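Local coordinates for protein CRISPR pre-crRNA endoribonuclease Cas5d (Mannheimia succiniciproducens, PDB 3KG4) that cleaves precursor CRISPR RNA as a metal-independent endoribonuclease, processing it into the CRISPR RNAs of a bacterial defence against viruses and other mobile elements, at residues Asn5-His10 with Glu139-Arg144; His10-Tyr15 with Pro162-Leu167; Ala16-Pro21 with Thr109-Val114; Ile58-Pro63 with Gly213-Pro218. All coordinates share one frame; numbering follows the deposited sequence.

Interaction 1 (Asn5-His10 with Glu139-Arg144); sequences NRIRLH and EMFKRR
F141 reaches from helix 135-146 to I7 and L9 on strand 7-13, and its ring makes most of the contact. CB starts the side chain toward the strand. CG is anti to the backbone N (chi1 173°), and the ring follows toward the strand. Along one side of the ring, CD2 lies 3.9 Å from CG2 of I7. CE2 comes next and is shared between I7 CB and I7 CG1, with CB at 4.1 Å. CZ, at the tip, meets the CD1 methyl of L9 at 4.1 Å. The I7 and F141 side chains cross at about a right angle. Both methyl groups, I7 CG2 and L9 CD1, approach the ring obliquely.

The strand and helix are the first strand and second helix of a ferredoxin-like β-α-β-β-α-β fold, as in other RAMP proteins of the Cas5 type. Strand 7-10 and helix 139-144 run nearly parallel, at 21°, and their axes approach to 10.0 Å. W53 meets F141 edge-to-face, and L42 and I45 of helix 35-45 also touch it.

K142 lies beside this apolar patch. Its chain bends at chi3 and chi4, and NZ ends 4.0 Å from O of R6. NZ also has a long, weak ion pair with D169. R6 and R8 point away from the helix. NH2 of R6 lies 3.6 Å above the centre of the R8 guanidinium, and the salt bridge from R8 NE to OE1 of E119 probably eases the repulsion between the two charges.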
loop_
_atom_site.group_PDB
_atom_site.type_symbol
_atom_site.label_atom_id
_atom_site.label_comp_id
_atom_site.label_asym_id
_atom_site.label_seq_id
_atom_site.Cartn_x
_atom_site.Cartn_y
_atom_site.Cartn_z
ATOM N N ASN A 5 2.775 16.211 -8.018
ATOM C CA ASN A 5 1.797 15.458 -7.231
ATOM C C ASN A 5 1.987 13.937 -7.409
ATOM O O ASN A 5 1.209 13.279 -8.080
ATOM C CB ASN A 5 0.383 15.872 -7.633
ATOM C CG ASN A 5 -0.699 15.223 -6.767
ATOM O OD1 ASN A 5 -0.420 14.653 -5.690
ATOM N ND2 ASN A 5 -1.924 15.279 -7.247
ATOM N N ARG A 6 3.046 13.404 -6.828
ATOM C CA ARG A 6 3.314 11.987 -6.873
ATOM C C ARG A 6 4.299 11.634 -5.783
ATOM O O ARG A 6 5.331 12.291 -5.635
ATOM C CB ARG A 6 3.914 11.587 -8.219
ATOM C CG ARG A 6 4.101 10.070 -8.368
ATOM C CD ARG A 6 4.678 9.678 -9.716
ATOM N NE ARG A 6 6.143 9.766 -9.738
ATOM C CZ ARG A 6 6.897 9.491 -10.804
ATOM N NH1 ARG A 6 6.349 9.116 -11.952
ATOM N NH2 ARG A 6 8.207 9.599 -10.728
ATOM N N ILE A 7 4.001 10.583 -5.026
ATOM C CA ILE A 7 4.967 10.039 -4.091
ATOM C C ILE A 7 5.242 8.571 -4.380
ATOM O O ILE A 7 4.389 7.872 -4.932
ATOM C CB ILE A 7 4.501 10.206 -2.619
ATOM C CG1 ILE A 7 3.300 9.345 -2.298
ATOM C CG2 ILE A 7 4.171 11.674 -2.326
ATOM C CD1 ILE A 7 3.600 7.838 -2.097
ATOM N N ARG A 8 6.437 8.145 -3.998
ATOM C CA ARG A 8 6.836 6.755 -3.955
ATOM C C ARG A 8 7.407 6.444 -2.574
ATOM O O ARG A 8 8.328 7.141 -2.069
ATOM C CB ARG A 8 7.892 6.450 -5.015
ATOM C CG ARG A 8 7.363 6.488 -6.424
ATOM C CD ARG A 8 8.488 6.409 -7.410
ATOM N NE ARG A 8 7.998 6.147 -8.749
ATOM C CZ ARG A 8 8.774 6.105 -9.828
ATOM N NH1 ARG A 8 10.089 6.331 -9.733
ATOM N NH2 ARG A 8 8.231 5.830 -11.003
ATOM N N LEU A 9 6.855 5.402 -1.969
ATOM C CA LEU A 9 7.242 4.952 -0.636
ATOM C C LEU A 9 7.639 3.481 -0.717
ATOM O O LEU A 9 6.863 2.615 -1.154
ATOM C CB LEU A 9 6.098 5.174 0.386
ATOM C CG LEU A 9 6.442 4.922 1.869
ATOM C CD1 LEU A 9 7.329 6.061 2.456
ATOM C CD2 LEU A 9 5.161 4.718 2.704
ATOM N N HIS A 10 8.863 3.207 -0.310
ATOM C CA HIS A 10 9.379 1.864 -0.149
ATOM C C HIS A 10 8.938 1.346 1.213
ATOM O O HIS A 10 9.109 2.032 2.244
ATOM C CB HIS A 10 10.913 1.903 -0.256
ATOM C CG HIS A 10 11.571 0.553 -0.204
ATOM N ND1 HIS A 10 12.855 0.374 0.249
ATOM C CD2 HIS A 10 11.105 -0.685 -0.509
ATOM C CE1 HIS A 10 13.176 -0.908 0.177
ATOM N NE2 HIS A 10 12.133 -1.573 -0.296
ATOM N N GLU A 139 4.620 17.890 0.034
ATOM C CA GLU A 139 5.869 18.281 0.733
ATOM C C GLU A 139 5.915 17.821 2.205
ATOM O O GLU A 139 6.916 17.298 2.653
ATOM C CB GLU A 139 6.066 19.818 0.655
ATOM N N MET A 140 4.817 17.982 2.944
ATOM C CA MET A 140 4.745 17.494 4.347
ATOM C C MET A 140 4.870 15.956 4.431
ATOM O O MET A 140 5.593 15.425 5.296
ATOM C CB MET A 140 3.448 17.965 5.010
ATOM C CG MET A 140 3.311 17.627 6.524
ATOM S SD MET A 140 2.218 18.718 7.530
ATOM C CE MET A 140 1.257 19.677 6.331
ATOM N N PHE A 141 4.213 15.239 3.511
ATOM C CA PHE A 141 4.341 13.774 3.497
ATOM C C PHE A 141 5.796 13.396 3.335
ATOM O O PHE A 141 6.326 12.571 4.063
ATOM C CB PHE A 141 3.514 13.117 2.377
ATOM C CG PHE A 141 3.786 11.637 2.250
ATOM C CD1 PHE A 141 3.016 10.712 2.968
ATOM C CD2 PHE A 141 4.846 11.172 1.488
ATOM C CE1 PHE A 141 3.284 9.369 2.903
ATOM C CE2 PHE A 141 5.119 9.816 1.391
ATOM C CZ PHE A 141 4.359 8.916 2.134
ATOM N N LYS A 142 6.462 14.000 2.356
ATOM C CA LYS A 142 7.828 13.606 2.068
ATOM C C LYS A 142 8.728 13.940 3.254
ATOM O O LYS A 142 9.593 13.148 3.629
ATOM C CB LYS A 142 8.331 14.289 0.781
ATOM C CG LYS A 142 7.531 13.935 -0.452
ATOM C CD LYS A 142 7.759 14.935 -1.573
ATOM C CE LYS A 142 8.909 14.525 -2.439
ATOM N NZ LYS A 142 8.426 13.682 -3.566
ATOM N N ARG A 143 8.499 15.098 3.869
ATOM C CA ARG A 143 9.376 15.559 4.943
ATOM C C ARG A 143 9.282 14.565 6.099
ATOM O O ARG A 143 10.291 14.015 6.526
ATOM C CB ARG A 143 8.970 16.951 5.393
ATOM C CG ARG A 143 10.057 17.720 6.099
ATOM C CD ARG A 143 9.773 19.227 6.035
ATOM N NE ARG A 143 8.382 19.551 6.379
ATOM C CZ ARG A 143 7.499 20.185 5.594
ATOM N NH1 ARG A 143 6.272 20.405 6.055
ATOM N NH2 ARG A 143 7.806 20.605 4.364
ATOM N N ARG A 144 8.054 14.314 6.558
ATOM C CA ARG A 144 7.786 13.263 7.560
ATOM C C ARG A 144 8.366 11.908 7.206
ATOM O O ARG A 144 8.935 11.235 8.069
ATOM C CB ARG A 144 6.301 13.059 7.757
ATOM C CG ARG A 144 5.536 14.236 8.311
ATOM C CD ARG A 144 4.673 13.747 9.457
ATOM N NE ARG A 144 3.396 14.433 9.583
ATOM C CZ ARG A 144 2.570 14.254 10.614
ATOM N NH1 ARG A 144 1.414 14.914 10.676
ATOM N NH2 ARG A 144 2.897 13.413 11.599
#

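Interaction 2 (His10-Tyr15 with Pro162-Leu167); sequences HIWGDY and PAHFAL
W12 lies against H164, with CB of H164 over one face of the indole. This CH-pi contact measures 3.7 Å from that CB to the centroid of the W12 five-membered ring. The H164 ring itself is oblique to the indole, with the planes at 49°. At the far end of the indole, CZ3 of W12 meets CB of A166 at 3.9 Å, near the ring plane. W12 has CG between its backbone N and carbonyl carbon (chi1 62°), and its CE3 sits over the centre of the H10 ring.

Behind these side chains is an antiparallel ladder. H10-A166 and W12-H164 are hydrogen-bonded pairs, with I11-F165 the non-hydrogen-bonded pair between them. This joins the first and fourth strands of the ferredoxin-like fold, and strand 164-167 is outermost in its sheet. W12 N donates to H164 O at 2.9 Å. On the other face, CG2 of I11 packs on CB of F165 at 3.9 Å. I41 and I45 of helix 35-45 cover that face, touching I11 and F165 respectively.

Past the ladder the chains separate, and one water donates to both Y15 O (2.6 Å) and P162 O (2.9 Å).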
loop_
_atom_site.group_PDB
_atom_site.type_symbol
_atom_site.label_atom_id
_atom_site.label_comp_id
_atom_site.label_asym_id
_atom_site.label_seq_id
_atom_site.Cartn_x
_atom_site.Cartn_y
_atom_site.Cartn_z
ATOM N N HIS A 10 8.863 3.207 -0.310
ATOM C CA HIS A 10 9.379 1.864 -0.149
ATOM C C HIS A 10 8.938 1.346 1.213
ATOM O O HIS A 10 9.109 2.032 2.244
ATOM C CB HIS A 10 10.913 1.903 -0.256
ATOM C CG HIS A 10 11.571 0.553 -0.204
ATOM N ND1 HIS A 10 12.855 0.374 0.249
ATOM C CD2 HIS A 10 11.105 -0.685 -0.509
ATOM C CE1 HIS A 10 13.176 -0.908 0.177
ATOM N NE2 HIS A 10 12.133 -1.573 -0.296
ATOM N N ILE A 11 8.275 0.194 1.235
ATOM C CA ILE A 11 7.845 -0.429 2.499
ATOM C C ILE A 11 8.280 -1.876 2.548
ATOM O O ILE A 11 8.344 -2.543 1.521
ATOM C CB ILE A 11 6.299 -0.288 2.727
ATOM C CG1 ILE A 11 5.500 -1.046 1.640
ATOM C CG2 ILE A 11 5.927 1.186 2.798
ATOM C CD1 ILE A 11 3.944 -1.047 1.843
ATOM N N TRP A 12 8.609 -2.362 3.744
ATOM C CA TRP A 12 8.951 -3.747 3.909
ATOM C C TRP A 12 8.654 -4.240 5.326
ATOM O O TRP A 12 8.396 -3.450 6.246
ATOM C CB TRP A 12 10.416 -3.965 3.565
ATOM C CG TRP A 12 11.332 -3.215 4.464
ATOM C CD1 TRP A 12 11.941 -3.702 5.580
ATOM C CD2 TRP A 12 11.747 -1.832 4.352
ATOM N NE1 TRP A 12 12.716 -2.711 6.178
ATOM C CE2 TRP A 12 12.616 -1.562 5.444
ATOM C CE3 TRP A 12 11.461 -0.800 3.455
ATOM C CZ2 TRP A 12 13.218 -0.305 5.649
ATOM C CZ3 TRP A 12 12.074 0.459 3.656
ATOM C CH2 TRP A 12 12.944 0.685 4.747
ATOM N N GLY A 13 8.710 -5.548 5.488
ATOM C CA GLY A 13 8.392 -6.179 6.775
ATOM C C GLY A 13 8.658 -7.656 6.718
ATOM O O GLY A 13 8.612 -8.254 5.659
ATOM N N ASP A 14 8.943 -8.262 7.867
ATOM C CA ASP A 14 9.191 -9.696 7.909
ATOM C C ASP A 14 7.896 -10.468 7.701
ATOM O O ASP A 14 7.933 -11.577 7.213
ATOM C CB ASP A 14 9.804 -10.106 9.254
ATOM C CG ASP A 14 11.265 -9.634 9.424
ATOM O OD1 ASP A 14 11.870 -9.132 8.451
ATOM O OD2 ASP A 14 11.780 -9.768 10.559
ATOM N N TYR A 15 6.782 -9.888 8.133
ATOM C CA TYR A 15 5.423 -10.450 7.991
ATOM C C TYR A 15 4.364 -9.431 7.559
ATOM O O TYR A 15 4.479 -8.210 7.829
ATOM C CB TYR A 15 4.973 -11.062 9.313
ATOM C CG TYR A 15 5.851 -12.161 9.804
ATOM C CD1 TYR A 15 5.797 -13.433 9.225
ATOM C CD2 TYR A 15 6.777 -11.936 10.833
ATOM C CE1 TYR A 15 6.607 -14.455 9.679
ATOM C CE2 TYR A 15 7.594 -12.952 11.288
ATOM C CZ TYR A 15 7.499 -14.206 10.717
ATOM O OH TYR A 15 8.302 -15.214 11.170
ATOM N N PRO A 162 4.460 -4.419 11.984
ATOM C CA PRO A 162 4.761 -3.072 11.537
ATOM C C PRO A 162 5.357 -3.018 10.117
ATOM O O PRO A 162 6.060 -3.947 9.667
ATOM C CB PRO A 162 5.742 -2.537 12.605
ATOM C CG PRO A 162 6.296 -3.689 13.297
ATOM C CD PRO A 162 5.502 -4.948 12.887
ATOM N N ALA A 163 5.049 -1.922 9.434
ATOM C CA ALA A 163 5.591 -1.607 8.128
ATOM C C ALA A 163 6.729 -0.606 8.339
ATOM O O ALA A 163 6.523 0.488 8.871
ATOM C CB ALA A 163 4.514 -1.002 7.260
ATOM N N HIS A 164 7.929 -1.030 8.001
ATOM C CA HIS A 164 9.067 -0.141 7.876
ATOM C C HIS A 164 9.013 0.528 6.523
ATOM O O HIS A 164 8.506 -0.061 5.556
ATOM C CB HIS A 164 10.331 -0.924 8.002
ATOM C CG HIS A 164 10.427 -1.663 9.294
ATOM N ND1 HIS A 164 10.713 -3.011 9.363
ATOM C CD2 HIS A 164 10.213 -1.254 10.567
ATOM C CE1 HIS A 164 10.704 -3.390 10.631
ATOM N NE2 HIS A 164 10.399 -2.345 11.381
ATOM N N PHE A 165 9.551 1.744 6.441
ATOM C CA PHE A 165 9.390 2.544 5.247
ATOM C C PHE A 165 10.516 3.527 5.001
ATOM O O PHE A 165 11.217 3.941 5.944
ATOM C CB PHE A 165 8.052 3.280 5.272
ATOM C CG PHE A 165 7.902 4.287 6.399
ATOM C CD1 PHE A 165 8.498 5.547 6.326
ATOM C CD2 PHE A 165 7.145 3.982 7.530
ATOM C CE1 PHE A 165 8.338 6.475 7.365
ATOM C CE2 PHE A 165 6.996 4.896 8.577
ATOM C CZ PHE A 165 7.584 6.150 8.486
ATOM N N ALA A 166 10.650 3.920 3.731
ATOM C CA ALA A 166 11.667 4.886 3.300
ATOM C C ALA A 166 11.108 5.588 2.057
ATOM O O ALA A 166 10.546 4.925 1.147
ATOM C CB ALA A 166 12.973 4.171 3.005
ATOM N N LEU A 167 11.157 6.915 2.046
ATOM C CA LEU A 167 10.726 7.649 0.874
ATOM C C LEU A 167 11.637 7.273 -0.289
ATOM O O LEU A 167 12.828 7.010 -0.109
ATOM C CB LEU A 167 10.737 9.155 1.112
ATOM C CG LEU A 167 10.105 10.016 0.016
ATOM C CD1 LEU A 167 8.566 9.989 0.065
ATOM C CD2 LEU A 167 10.595 11.461 0.112
HETATM O O HOH W 1 6.083 -6.834 9.388
#

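Interaction 3 (Ala16-Pro21 with Thr109-Val114); sequences ACFTRP and TVLKDV
F18 and L111 meet through matching first torsions. Each has CG anti to its own carbonyl carbon, at chi1 -50° for F18 and -70° for L111. The two side chains cross at about a right angle. CD1 of L111 comes to the edge of the F18 ring, near its plane, 3.9 Å from CD2 and equally near CE2. C17 extends the other way. Its SG is anti to the backbone N, and its CB packs on CG1 of V110 at 3.9 Å.

A16 is the anchor in the backbone. It forms an antiparallel hydrogen-bonded pair with L111. L111 N donates to A16 O at 2.8 Å. The return bond, A16 N to L111 O, is 3.0 Å, with the donor well above the carbonyl plane. CB of V110 also lies close to A16 O, at 3.3 Å. The small A16 side chain fits between larger ones: its CB touches both methyls of V114, with CG2 at 4.0 Å, and meets CB of L111 at 4.2 Å.

The contact belongs to a small mixed sheet. The chain turns into it from strand 7-13 at D14, and turns out of it toward strand 114-124 at D113. At the D113 corner, K112 and D113 form salt bridges with E67 and R65. I33 touches F18, while F66 and V69 of strand 66-70 lie against L111 and V110. Strand 27-28 runs parallel to strand 107-112 and reaches C17 through R27.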
loop_
_atom_site.group_PDB
_atom_site.type_symbol
_atom_site.label_atom_id
_atom_site.label_comp_id
_atom_site.label_asym_id
_atom_site.label_seq_id
_atom_site.Cartn_x
_atom_site.Cartn_y
_atom_site.Cartn_z
ATOM N N ALA A 16 3.317 -9.922 6.889
ATOM C CA ALA A 16 2.173 -9.089 6.502
ATOM C C ALA A 16 0.918 -9.939 6.458
ATOM O O ALA A 16 0.969 -11.105 6.134
ATOM C CB ALA A 16 2.380 -8.430 5.119
ATOM N N CYS A 17 -0.208 -9.330 6.735
ATOM C CA CYS A 17 -1.463 -10.015 6.616
ATOM C C CYS A 17 -2.541 -9.053 6.138
ATOM O O CYS A 17 -3.073 -8.246 6.908
ATOM C CB CYS A 17 -1.879 -10.687 7.943
ATOM S SG CYS A 17 -3.295 -11.758 7.646
ATOM N N PHE A 18 -2.819 -9.119 4.834
ATOM C CA PHE A 18 -3.868 -8.348 4.220
ATOM C C PHE A 18 -5.061 -9.268 4.059
ATOM O O PHE A 18 -5.203 -10.015 3.075
ATOM C CB PHE A 18 -3.393 -7.794 2.883
ATOM C CG PHE A 18 -2.087 -7.118 2.976
ATOM C CD1 PHE A 18 -1.970 -5.882 3.622
ATOM C CD2 PHE A 18 -0.938 -7.732 2.502
ATOM C CE1 PHE A 18 -0.690 -5.254 3.733
ATOM C CE2 PHE A 18 0.299 -7.120 2.608
ATOM C CZ PHE A 18 0.426 -5.887 3.219
ATOM N N THR A 19 -5.916 -9.235 5.064
ATOM C CA THR A 19 -6.853 -10.313 5.262
ATOM C C THR A 19 -7.903 -10.448 4.145
ATOM O O THR A 19 -8.568 -9.490 3.784
ATOM C CB THR A 19 -7.555 -10.134 6.641
ATOM O OG1 THR A 19 -6.547 -10.089 7.661
ATOM C CG2 THR A 19 -8.526 -11.284 6.887
ATOM N N ARG A 20 -8.058 -11.658 3.597
ATOM C CA ARG A 20 -9.051 -11.930 2.548
ATOM C C ARG A 20 -10.448 -11.981 3.215
ATOM O O ARG A 20 -10.634 -12.630 4.237
ATOM C CB ARG A 20 -8.783 -13.249 1.798
ATOM C CG ARG A 20 -7.408 -13.343 1.162
ATOM C CD ARG A 20 -7.235 -14.611 0.274
ATOM N NE ARG A 20 -8.188 -14.491 -0.825
ATOM C CZ ARG A 20 -7.916 -14.272 -2.109
ATOM N NH1 ARG A 20 -6.678 -14.214 -2.594
ATOM N NH2 ARG A 20 -8.936 -14.152 -2.930
ATOM N N PRO A 21 -11.420 -11.269 2.656
ATOM C CA PRO A 21 -12.688 -11.153 3.402
ATOM C C PRO A 21 -13.563 -12.399 3.305
ATOM O O PRO A 21 -14.321 -12.686 4.235
ATOM C CB PRO A 21 -13.355 -9.917 2.779
ATOM C CG PRO A 21 -12.806 -9.873 1.340
ATOM C CD PRO A 21 -11.378 -10.399 1.462
ATOM N N THR A 109 -2.689 -17.450 8.273
ATOM C CA THR A 109 -1.720 -17.670 7.207
ATOM C C THR A 109 -1.322 -16.302 6.645
ATOM O O THR A 109 -2.124 -15.611 6.065
ATOM C CB THR A 109 -2.251 -18.629 6.150
ATOM O OG1 THR A 109 -2.540 -19.880 6.805
ATOM C CG2 THR A 109 -1.185 -18.863 5.074
ATOM N N VAL A 110 -0.059 -15.948 6.835
ATOM C CA VAL A 110 0.426 -14.609 6.571
ATOM C C VAL A 110 1.564 -14.644 5.557
ATOM O O VAL A 110 2.195 -15.700 5.325
ATOM C CB VAL A 110 0.905 -13.958 7.877
ATOM C CG1 VAL A 110 -0.228 -14.029 8.954
ATOM C CG2 VAL A 110 2.195 -14.596 8.369
ATOM N N LEU A 111 1.774 -13.509 4.910
ATOM C CA LEU A 111 2.919 -13.353 4.032
ATOM C C LEU A 111 4.152 -13.254 4.857
ATOM O O LEU A 111 4.142 -12.696 5.971
ATOM C CB LEU A 111 2.761 -12.104 3.165
ATOM C CG LEU A 111 1.673 -12.188 2.092
ATOM C CD1 LEU A 111 1.324 -10.772 1.601
ATOM C CD2 LEU A 111 2.077 -13.111 0.890
ATOM N N LYS A 112 5.239 -13.762 4.306
ATOM C CA LYS A 112 6.536 -13.641 4.920
ATOM C C LYS A 112 7.492 -12.863 4.011
ATOM O O LYS A 112 7.536 -13.107 2.807
ATOM C CB LYS A 112 7.079 -15.045 5.202
ATOM C CG LYS A 112 8.407 -15.090 5.848
ATOM C CD LYS A 112 8.842 -16.541 6.081
ATOM C CE LYS A 112 10.043 -16.589 7.007
ATOM N NZ LYS A 112 9.591 -16.374 8.415
ATOM N N ASP A 113 8.260 -11.956 4.617
ATOM C CA ASP A 113 9.377 -11.244 3.970
ATOM C C ASP A 113 8.933 -10.464 2.734
ATOM O O ASP A 113 9.256 -10.810 1.596
ATOM C CB ASP A 113 10.519 -12.189 3.616
ATOM C CG ASP A 113 11.198 -12.781 4.847
ATOM O OD1 ASP A 113 11.389 -12.067 5.878
ATOM O OD2 ASP A 113 11.572 -13.972 4.755
ATOM N N VAL A 114 8.168 -9.418 2.973
ATOM C CA VAL A 114 7.569 -8.669 1.905
ATOM C C VAL A 114 8.301 -7.339 1.749
ATOM O O VAL A 114 8.864 -6.816 2.719
ATOM C CB VAL A 114 6.073 -8.325 2.189
ATOM C CG1 VAL A 114 5.239 -9.569 2.340
ATOM C CG2 VAL A 114 5.921 -7.451 3.436
#

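Interaction 4 (Ile58-Pro63 with Gly213-Pro218); sequences IYVLKP and GVIDVP
Y59 and V214 lie side by side, pointing the same way, on one face of an antiparallel pair. The pair joins the second strand of the ferredoxin-like fold to strand 214-216, so that the main sheet continues into the C-terminal part of the chain. V214 fits its two methyls to the tyrosine in different ways. CG2 presses on the CD1-CE1 side of the Y59 ring, at 3.3 Å from CD1. CG1 stands over the face, 4.3 Å above the centre of that ring.

The opposite face is built from branched aliphatic side chains. I58 and I215 are paired there, with their CB atoms 4.3 Å apart. The end of I58 reaches past this pair and crosses V217 obliquely, with CD1 of I58 at 4.0 Å from CG2 of V217. In the other direction, I215 crosses V60 obliquely, and its CD1 meets CG2 of V60 at 4.1 Å. I118 and I33 pack on I58, and F206 and L210 on I215, which buries this face.

I58 and I215 exchange two backbone hydrogen bonds. Beyond the ring, Y59 OH is hydrogen-bonded to E119. At the end of the ladder, V60 N donates to G213 O at 3.0 Å, and Y59 CA lies 3.5 Å from the same oxygen.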
loop_
_atom_site.group_PDB
_atom_site.type_symbol
_atom_site.label_atom_id
_atom_site.label_comp_id
_atom_site.label_asym_id
_atom_site.label_seq_id
_atom_site.Cartn_x
_atom_site.Cartn_y
_atom_site.Cartn_z
ATOM N N ILE A 58 1.355 -0.470 -7.386
ATOM C CA ILE A 58 2.013 -1.216 -6.334
ATOM C C ILE A 58 3.070 -2.085 -6.991
ATOM O O ILE A 58 2.735 -2.982 -7.765
ATOM C CB ILE A 58 0.989 -2.144 -5.561
ATOM C CG1 ILE A 58 -0.085 -1.287 -4.863
ATOM C CG2 ILE A 58 1.728 -3.052 -4.626
ATOM C CD1 ILE A 58 -1.388 -2.071 -4.513
ATOM N N TYR A 59 4.331 -1.827 -6.674
ATOM C CA TYR A 59 5.441 -2.656 -7.108
ATOM C C TYR A 59 5.705 -3.739 -6.092
ATOM O O TYR A 59 5.938 -3.443 -4.921
ATOM C CB TYR A 59 6.709 -1.832 -7.238
ATOM C CG TYR A 59 6.651 -0.710 -8.223
ATOM C CD1 TYR A 59 7.220 -0.829 -9.493
ATOM C CD2 TYR A 59 6.016 0.484 -7.900
ATOM C CE1 TYR A 59 7.187 0.265 -10.390
ATOM C CE2 TYR A 59 5.952 1.535 -8.780
ATOM C CZ TYR A 59 6.562 1.443 -10.010
ATOM O OH TYR A 59 6.485 2.553 -10.836
ATOM N N VAL A 60 5.711 -4.986 -6.540
ATOM C CA VAL A 60 5.916 -6.135 -5.680
ATOM C C VAL A 60 7.321 -6.645 -5.881
ATOM O O VAL A 60 7.648 -7.138 -6.967
ATOM C CB VAL A 60 4.954 -7.292 -6.004
ATOM C CG1 VAL A 60 5.223 -8.453 -5.081
ATOM C CG2 VAL A 60 3.544 -6.833 -5.871
ATOM N N LEU A 61 8.125 -6.577 -4.818
ATOM C CA LEU A 61 9.589 -6.737 -4.907
ATOM C C LEU A 61 10.097 -8.119 -4.533
ATOM O O LEU A 61 11.171 -8.525 -4.974
ATOM C CB LEU A 61 10.278 -5.696 -4.008
ATOM C CG LEU A 61 9.918 -4.247 -4.303
ATOM C CD1 LEU A 61 10.679 -3.310 -3.369
ATOM C CD2 LEU A 61 10.223 -3.950 -5.769
ATOM N N LYS A 62 9.348 -8.849 -3.712
ATOM C CA LYS A 62 9.842 -10.081 -3.176
ATOM C C LYS A 62 8.882 -11.241 -3.462
ATOM O O LYS A 62 7.692 -11.030 -3.598
ATOM C CB LYS A 62 10.089 -9.928 -1.682
ATOM C CG LYS A 62 11.352 -9.133 -1.355
ATOM C CD LYS A 62 11.602 -9.124 0.129
ATOM C CE LYS A 62 13.080 -9.122 0.474
ATOM N NZ LYS A 62 13.298 -8.850 1.937
ATOM N N PRO A 63 9.423 -12.457 -3.609
ATOM C CA PRO A 63 8.588 -13.606 -3.918
ATOM C C PRO A 63 7.470 -13.780 -2.891
ATOM O O PRO A 63 7.662 -13.520 -1.720
ATOM C CB PRO A 63 9.569 -14.794 -3.870
ATOM C CG PRO A 63 10.923 -14.180 -3.899
ATOM C CD PRO A 63 10.796 -12.855 -3.268
ATOM N N GLY A 213 6.088 -7.089 -12.566
ATOM C CA GLY A 213 6.295 -6.762 -11.175
ATOM C C GLY A 213 5.442 -5.639 -10.640
ATOM O O GLY A 213 5.632 -5.241 -9.485
ATOM N N VAL A 214 4.534 -5.101 -11.450
ATOM C CA VAL A 214 3.740 -3.940 -11.071
ATOM C C VAL A 214 2.235 -4.171 -11.241
ATOM O O VAL A 214 1.776 -4.738 -12.249
ATOM C CB VAL A 214 4.105 -2.655 -11.897
ATOM C CG1 VAL A 214 3.324 -1.410 -11.399
ATOM C CG2 VAL A 214 5.579 -2.383 -11.875
ATOM N N ILE A 215 1.481 -3.709 -10.245
ATOM C CA ILE A 215 0.042 -3.719 -10.265
ATOM C C ILE A 215 -0.441 -2.311 -10.463
ATOM O O ILE A 215 -0.200 -1.419 -9.613
ATOM C CB ILE A 215 -0.556 -4.255 -8.959
ATOM C CG1 ILE A 215 0.010 -5.613 -8.650
ATOM C CG2 ILE A 215 -2.131 -4.296 -9.042
ATOM C CD1 ILE A 215 -0.229 -6.113 -7.207
ATOM N N ASP A 216 -1.123 -2.085 -11.594
ATOM C CA ASP A 216 -1.755 -0.808 -11.807
ATOM C C ASP A 216 -3.139 -0.822 -11.152
ATOM O O ASP A 216 -3.924 -1.773 -11.292
ATOM C CB ASP A 216 -1.723 -0.374 -13.303
ATOM C CG ASP A 216 -0.303 0.256 -13.721
ATOM O OD1 ASP A 216 -0.189 1.464 -14.047
ATOM O OD2 ASP A 216 0.730 -0.454 -13.685
ATOM N N VAL A 217 -3.405 0.207 -10.347
ATOM C CA VAL A 217 -4.626 0.275 -9.581
ATOM C C VAL A 217 -5.577 1.249 -10.264
ATOM O O VAL A 217 -5.248 2.447 -10.431
ATOM C CB VAL A 217 -4.340 0.748 -8.119
ATOM C CG1 VAL A 217 -5.655 0.858 -7.336
ATOM C CG2 VAL A 217 -3.379 -0.208 -7.458
ATOM N N PRO A 218 -6.753 0.753 -10.688
ATOM C CA PRO A 218 -7.627 1.633 -11.432
ATOM C C PRO A 218 -8.303 2.638 -10.493
ATOM O O PRO A 218 -8.365 2.377 -9.264
ATOM C CB PRO A 218 -8.645 0.670 -12.038
ATOM C CG PRO A 218 -8.782 -0.408 -11.018
ATOM C CD PRO A 218 -7.354 -0.594 -10.505
#

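Overall arrangement
Interactions 1, 2 and 4 all reach the main antiparallel sheet. Interactions 1 and 2 both use strand 7-13 and share H10. Interaction 1 joins a helix to that strand mainly through apolar side chains, without hydrogen bonds between its segments, and is buried. Interaction 2 adds the neighbouring outer strand by backbone bonds and is only partly buried, with aromatic rings on its more open face. Interaction 4 is a mostly buried ladder, aliphatic on one face and with Y59 against V214 on the other. E119 ties interactions 1 and 4 by bonding R8 and Y59. Interaction 3 is also buried but belongs to the smaller sheet; G13 with V114 and D14 with D113 probably hydrogen-bond it to interaction 2.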